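Local coordinates for glutamate--cysteine ligase GshA (Methylobacillus flagellatus KT, PDB 3K1T), which probably acts as a ligase that joins glutamate to cysteine, making gamma-glutamylcysteine, the precursor of glutathione, at residues N63-G67 with L176-L180; I101-T106 with I134-I138. The contacts are given in a common frame with arbitrary orientation. Residue numbers count along the deposited sequence, not the author numbering.

Interaction 1 of 2, residues N63-G67 with L176-L180; sequences NLFPG and LNNDL. With SO4 (sulfate ion), chain B.
A buried junction between two sheets, beside a bound sulfate, is formed where the loop leaving strand 57-63 meets the C-terminal end of strand 173-177. Segment 63-67 turns sharply: N63 OD1 accepts from F65 N (2.9 Å), an Asx turn, with N63 at chi1 t. F65 has phi/psi -134/61 and chi1 near -38°; its CA-to-CB bond points toward 176-180, and its CA lies 5.0 Å from that of N177. D179 CA sits over one face of the F65 ring, 3.5 Å from the centroid and 8° off the normal, a CH-pi contact, and D179 CB is 3.3 Å from F65 CD1. At the ring edge L176 O lies 3.7 Å from F65 CD2, and L176 CB packs 4.1 Å from the same carbon. N177 (chi1 t) bends its amide back so that ND2 donates to P66 O at 2.8 Å; its OD1 is held by Y111 and N114. Water 2 lies between the two backbones, 2.7 Å from F65 O and 3.0 Å from N177 O. A second Asx turn, L180 N to N178 OD1 (3.0 Å), follows the strand. Sulfate, probably from the crystallisation liquor, takes N63 ND2 at O3 (3.0 Å) and G67 N at O4 (2.8 Å), and is also hydrogen-bonded to S47 and R359. Two Asx turns and a CH-pi contact thus mark where a loop of the antiparallel sheet packs on a strand end of the mixed sheet.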
loop_
_atom_site.group_PDB
_atom_site.type_symbol
_atom_site.label_atom_id
_atom_site.label_comp_id
_atom_site.label_asym_id
_atom_site.label_seq_id
_atom_site.Cartn_x
_atom_site.Cartn_y
_atom_site.Cartn_z
ATOM N N ASN A 63 -19.755 -4.013 6.351
ATOM C CA ASN A 63 -20.383 -3.402 5.185
ATOM C C ASN A 63 -19.469 -3.591 3.963
ATOM O O ASN A 63 -18.362 -3.088 3.921
ATOM C CB ASN A 63 -20.635 -1.939 5.508
ATOM C CG ASN A 63 -21.426 -1.185 4.397
ATOM O OD1 ASN A 63 -21.825 -1.757 3.378
ATOM N ND2 ASN A 63 -21.623 0.110 4.617
ATOM N N LEU A 64 -19.952 -4.296 2.955
ATOM C CA LEU A 64 -19.188 -4.478 1.701
ATOM C C LEU A 64 -19.408 -3.369 0.674
ATOM O O LEU A 64 -18.886 -3.446 -0.456
ATOM C CB LEU A 64 -19.532 -5.833 1.086
ATOM C CG LEU A 64 -19.183 -7.052 1.923
ATOM C CD1 LEU A 64 -19.636 -8.317 1.199
ATOM C CD2 LEU A 64 -17.699 -7.076 2.254
ATOM N N PHE A 65 -20.138 -2.334 1.085
ATOM C CA PHE A 65 -20.426 -1.141 0.280
ATOM C C PHE A 65 -20.222 0.146 1.100
ATOM O O PHE A 65 -21.155 0.931 1.317
ATOM C CB PHE A 65 -21.874 -1.222 -0.262
ATOM C CG PHE A 65 -22.285 -2.603 -0.672
ATOM C CD1 PHE A 65 -22.779 -3.505 0.285
ATOM C CD2 PHE A 65 -22.195 -3.010 -2.003
ATOM C CE1 PHE A 65 -23.173 -4.784 -0.073
ATOM C CE2 PHE A 65 -22.580 -4.297 -2.384
ATOM C CZ PHE A 65 -23.052 -5.195 -1.418
ATOM N N PRO A 66 -18.988 0.375 1.586
ATOM C CA PRO A 66 -18.780 1.474 2.535
ATOM C C PRO A 66 -19.113 2.830 1.940
ATOM O O PRO A 66 -18.777 3.092 0.781
ATOM C CB PRO A 66 -17.278 1.366 2.916
ATOM C CG PRO A 66 -16.702 0.317 2.065
ATOM C CD PRO A 66 -17.764 -0.418 1.347
ATOM N N GLY A 67 -19.740 3.679 2.739
ATOM C CA GLY A 67 -20.235 4.959 2.268
ATOM C C GLY A 67 -19.727 6.191 2.983
ATOM O O GLY A 67 -20.366 7.230 2.939
ATOM N N LEU A 176 -20.200 -1.680 -7.277
ATOM C CA LEU A 176 -21.354 -1.298 -6.487
ATOM C C LEU A 176 -20.982 -0.519 -5.232
ATOM O O LEU A 176 -20.242 -1.017 -4.375
ATOM C CB LEU A 176 -22.142 -2.542 -6.071
ATOM C CG LEU A 176 -22.661 -3.415 -7.194
ATOM C CD1 LEU A 176 -23.160 -4.758 -6.606
ATOM C CD2 LEU A 176 -23.759 -2.647 -7.978
ATOM N N ASN A 177 -21.523 0.692 -5.098
ATOM C CA ASN A 177 -21.542 1.408 -3.820
ATOM C C ASN A 177 -22.996 1.522 -3.324
ATOM O O ASN A 177 -23.354 2.444 -2.602
ATOM C CB ASN A 177 -20.872 2.775 -3.943
ATOM C CG ASN A 177 -20.490 3.364 -2.609
ATOM O OD1 ASN A 177 -20.998 4.427 -2.214
ATOM N ND2 ASN A 177 -19.597 2.667 -1.889
ATOM N N ASN A 178 -23.807 0.546 -3.733
ATOM C CA ASN A 178 -25.253 0.446 -3.458
ATOM C C ASN A 178 -25.427 -1.013 -2.988
ATOM O O ASN A 178 -25.047 -1.942 -3.714
ATOM C CB ASN A 178 -25.996 0.690 -4.767
ATOM C CG ASN A 178 -27.505 0.596 -4.642
ATOM O OD1 ASN A 178 -28.044 -0.268 -3.920
ATOM N ND2 ASN A 178 -28.203 1.497 -5.339
ATOM N N ASP A 179 -25.921 -1.223 -1.777
ATOM C CA ASP A 179 -25.928 -2.560 -1.219
ATOM C C ASP A 179 -27.038 -3.471 -1.785
ATOM O O ASP A 179 -27.062 -4.667 -1.486
ATOM C CB ASP A 179 -25.947 -2.537 0.329
ATOM C CG ASP A 179 -27.250 -2.080 0.911
ATOM O OD1 ASP A 179 -28.279 -1.984 0.209
ATOM O OD2 ASP A 179 -27.222 -1.794 2.114
ATOM N N LEU A 180 -27.930 -2.932 -2.612
ATOM C CA LEU A 180 -28.961 -3.744 -3.289
ATOM C C LEU A 180 -29.786 -4.607 -2.276
ATOM O O LEU A 180 -30.313 -5.679 -2.620
ATOM C CB LEU A 180 -28.343 -4.599 -4.402
ATOM C CG LEU A 180 -27.562 -3.867 -5.533
ATOM C CD1 LEU A 180 -27.048 -4.789 -6.603
ATOM C CD2 LEU A 180 -28.404 -2.744 -6.163
HETATM S S SO4 B . -20.063 2.824 6.455
HETATM O O1 SO4 B . -20.013 3.913 7.403
HETATM O O2 SO4 B . -18.666 2.662 6.202
HETATM O O3 SO4 B . -20.610 1.618 7.033
HETATM O O4 SO4 B . -20.806 3.218 5.236
HETATM O O HOH W 1 -24.219 -0.332 2.843
HETATM O O HOH W 2 -22.738 2.859 0.283
#

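Interaction 2 of 2, residues I101-T106 with I134-I138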
loop_
_atom_site.group_PDB
_atom_site.type_symbol
_atom_site.label_atom_id
_atom_site.label_comp_id
_atom_site.label_asym_id
_atom_site.label_seq_id
_atom_site.Cartn_x
_atom_site.Cartn_y
_atom_site.Cartn_z
ATOM N N ILE A 101 -21.739 2.469 -9.471
ATOM C CA ILE A 101 -23.168 2.623 -9.177
ATOM C C ILE A 101 -23.383 3.025 -7.698
ATOM O O ILE A 101 -23.115 2.255 -6.800
ATOM C CB ILE A 101 -23.971 1.328 -9.510
ATOM C CG1 ILE A 101 -23.736 0.943 -10.995
ATOM C CG2 ILE A 101 -25.461 1.533 -9.200
ATOM C CD1 ILE A 101 -24.478 -0.267 -11.486
ATOM N N PRO A 102 -23.899 4.232 -7.455
ATOM C CA PRO A 102 -24.110 4.742 -6.098
ATOM C C PRO A 102 -25.450 4.300 -5.529
ATOM O O PRO A 102 -26.307 3.809 -6.280
ATOM C CB PRO A 102 -24.080 6.243 -6.300
ATOM C CG PRO A 102 -24.724 6.414 -7.647
ATOM C CD PRO A 102 -24.303 5.219 -8.465
ATOM N N GLU A 103 -25.619 4.465 -4.224
ATOM C CA GLU A 103 -26.939 4.375 -3.603
ATOM C C GLU A 103 -27.866 5.362 -4.347
ATOM O O GLU A 103 -27.395 6.330 -4.971
ATOM C CB GLU A 103 -26.875 4.722 -2.115
ATOM C CG GLU A 103 -26.300 3.644 -1.179
ATOM C CD GLU A 103 -27.195 2.381 -1.065
ATOM O OE1 GLU A 103 -28.378 2.435 -1.490
ATOM O OE2 GLU A 103 -26.702 1.327 -0.576
ATOM N N ASN A 104 -29.169 5.085 -4.339
ATOM C CA ASN A 104 -30.134 5.950 -5.041
ATOM C C ASN A 104 -30.314 7.368 -4.427
ATOM O O ASN A 104 -30.937 8.244 -5.054
ATOM C CB ASN A 104 -31.494 5.245 -5.207
ATOM C CG ASN A 104 -31.478 4.132 -6.278
ATOM O OD1 ASN A 104 -30.488 3.919 -6.975
ATOM N ND2 ASN A 104 -32.617 3.447 -6.431
ATOM N N HIS A 105 -29.708 7.613 -3.263
ATOM C CA HIS A 105 -29.638 8.958 -2.631
ATOM C C HIS A 105 -29.041 10.098 -3.482
ATOM O O HIS A 105 -27.849 10.088 -3.861
ATOM C CB HIS A 105 -28.839 8.912 -1.324
ATOM C CG HIS A 105 -29.282 7.845 -0.378
ATOM N ND1 HIS A 105 -30.614 7.590 -0.119
ATOM C CD2 HIS A 105 -28.573 6.967 0.370
ATOM C CE1 HIS A 105 -30.707 6.587 0.735
ATOM N NE2 HIS A 105 -29.484 6.186 1.043
ATOM N N THR A 106 -29.860 11.104 -3.762
ATOM C CA THR A 106 -29.377 12.302 -4.439
ATOM C C THR A 106 -29.437 13.566 -3.542
ATOM O O THR A 106 -28.961 14.631 -3.946
ATOM C CB THR A 106 -30.162 12.531 -5.749
ATOM O OG1 THR A 106 -31.562 12.648 -5.447
ATOM C CG2 THR A 106 -29.948 11.361 -6.721
ATOM N N ILE A 134 -28.818 4.089 -11.095
ATOM C CA ILE A 134 -29.976 3.246 -11.368
ATOM C C ILE A 134 -31.216 3.808 -10.679
ATOM O O ILE A 134 -32.208 3.100 -10.505
ATOM C CB ILE A 134 -29.719 1.762 -10.955
ATOM C CG1 ILE A 134 -29.421 1.624 -9.459
ATOM C CG2 ILE A 134 -28.583 1.173 -11.813
ATOM C CD1 ILE A 134 -29.340 0.110 -8.930
ATOM N N ALA A 135 -31.171 5.080 -10.282
ATOM C CA ALA A 135 -32.307 5.721 -9.642
ATOM C C ALA A 135 -33.280 6.122 -10.758
ATOM O O ALA A 135 -32.900 6.767 -11.737
ATOM C CB ALA A 135 -31.886 6.940 -8.832
ATOM N N PRO A 136 -34.546 5.715 -10.625
ATOM C CA PRO A 136 -35.514 5.913 -11.722
ATOM C C PRO A 136 -35.800 7.395 -12.052
ATOM O O PRO A 136 -36.157 7.710 -13.173
ATOM C CB PRO A 136 -36.767 5.200 -11.200
ATOM C CG PRO A 136 -36.679 5.310 -9.720
ATOM C CD PRO A 136 -35.181 5.127 -9.431
ATOM N N GLU A 137 -35.613 8.270 -11.078
ATOM C CA GLU A 137 -35.734 9.712 -11.268
ATOM C C GLU A 137 -34.548 10.403 -11.971
ATOM O O GLU A 137 -34.652 11.549 -12.368
ATOM C CB GLU A 137 -35.998 10.383 -9.917
ATOM C CG GLU A 137 -34.816 10.378 -8.963
ATOM C CD GLU A 137 -34.732 9.141 -8.044
ATOM O OE1 GLU A 137 -35.410 8.099 -8.305
ATOM O OE2 GLU A 137 -33.938 9.238 -7.050
ATOM N N ILE A 138 -33.432 9.718 -12.152
ATOM C CA ILE A 138 -32.329 10.276 -12.945
ATOM C C ILE A 138 -32.545 9.805 -14.373
ATOM O O ILE A 138 -32.338 8.650 -14.690
ATOM C CB ILE A 138 -30.922 9.857 -12.411
ATOM C CG1 ILE A 138 -30.693 10.370 -10.967
ATOM C CG2 ILE A 138 -29.782 10.326 -13.374
ATOM C CD1 ILE A 138 -30.682 11.920 -10.821
HETATM O O HOH W 3 -28.142 4.686 -8.264
HETATM O O HOH W 4 -33.029 1.258 -8.774
#
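I101, still on strand 97-102, starts the contact by packing its CG2 4.0 Å from I134 CG1, an apolar touch; I134 follows the end of strand 128-133, the parallel neighbour of 97-102. At P102 the carbonyl O accepts a hydrogen bond from water 3 at 2.8 Å. The chain then bends, and the CA-to-CB bond of N104 points toward 134-138. Its OD1 lies 3.5 Å from I134 CG1 and accepts from water 3 (2.8 Å), which in turn accepts from I134 N (3.0 Å). On the other side of the amide, N104 ND2 gives to water 4 at 3.2 Å, and that water gives to I134 O at 2.7 Å, so one asparagine reaches both backbone polar groups of I134 through solvent. Past H105, T106 CG2 meets I138 CD1 at 4.2 Å, while its OG1 is hydrogen-bonded to a glycerol, probably from the crystallisation liquor. I138 is brought here by the type I turn A135-I138, closed by I138 N to A135 O (3.0 Å), and it also packs on L154 of strand 151-160. Aliphatic carbons of isoleucine and threonine pack the two segments together, and with no direct hydrogen bond between them, their polar link is the pair of waters bridging N104 and I134.

Interactions 1 and 2 follow one another across the same mixed sheet, their centres about 13 Å apart. Strand 97-102 lies between strands 128-133 and 173-177, so 101-106 faces 134-138 on one flank and 176-180 on the other. The two contacts touch directly: N177 N is 2.8 Å from I101 O, a probable hydrogen bond continuing the sheet, and D179 N is 2.9 Å from E103 OE2, probably another. N178 ND2 also bonds P102 O, the carbonyl that binds water 3 in interaction 2. The centre of interaction 1, which borders the sulfate, is about 10 Å from the centre of the chain; that of interaction 2 is more peripheral, about 22 Å from the chain centre.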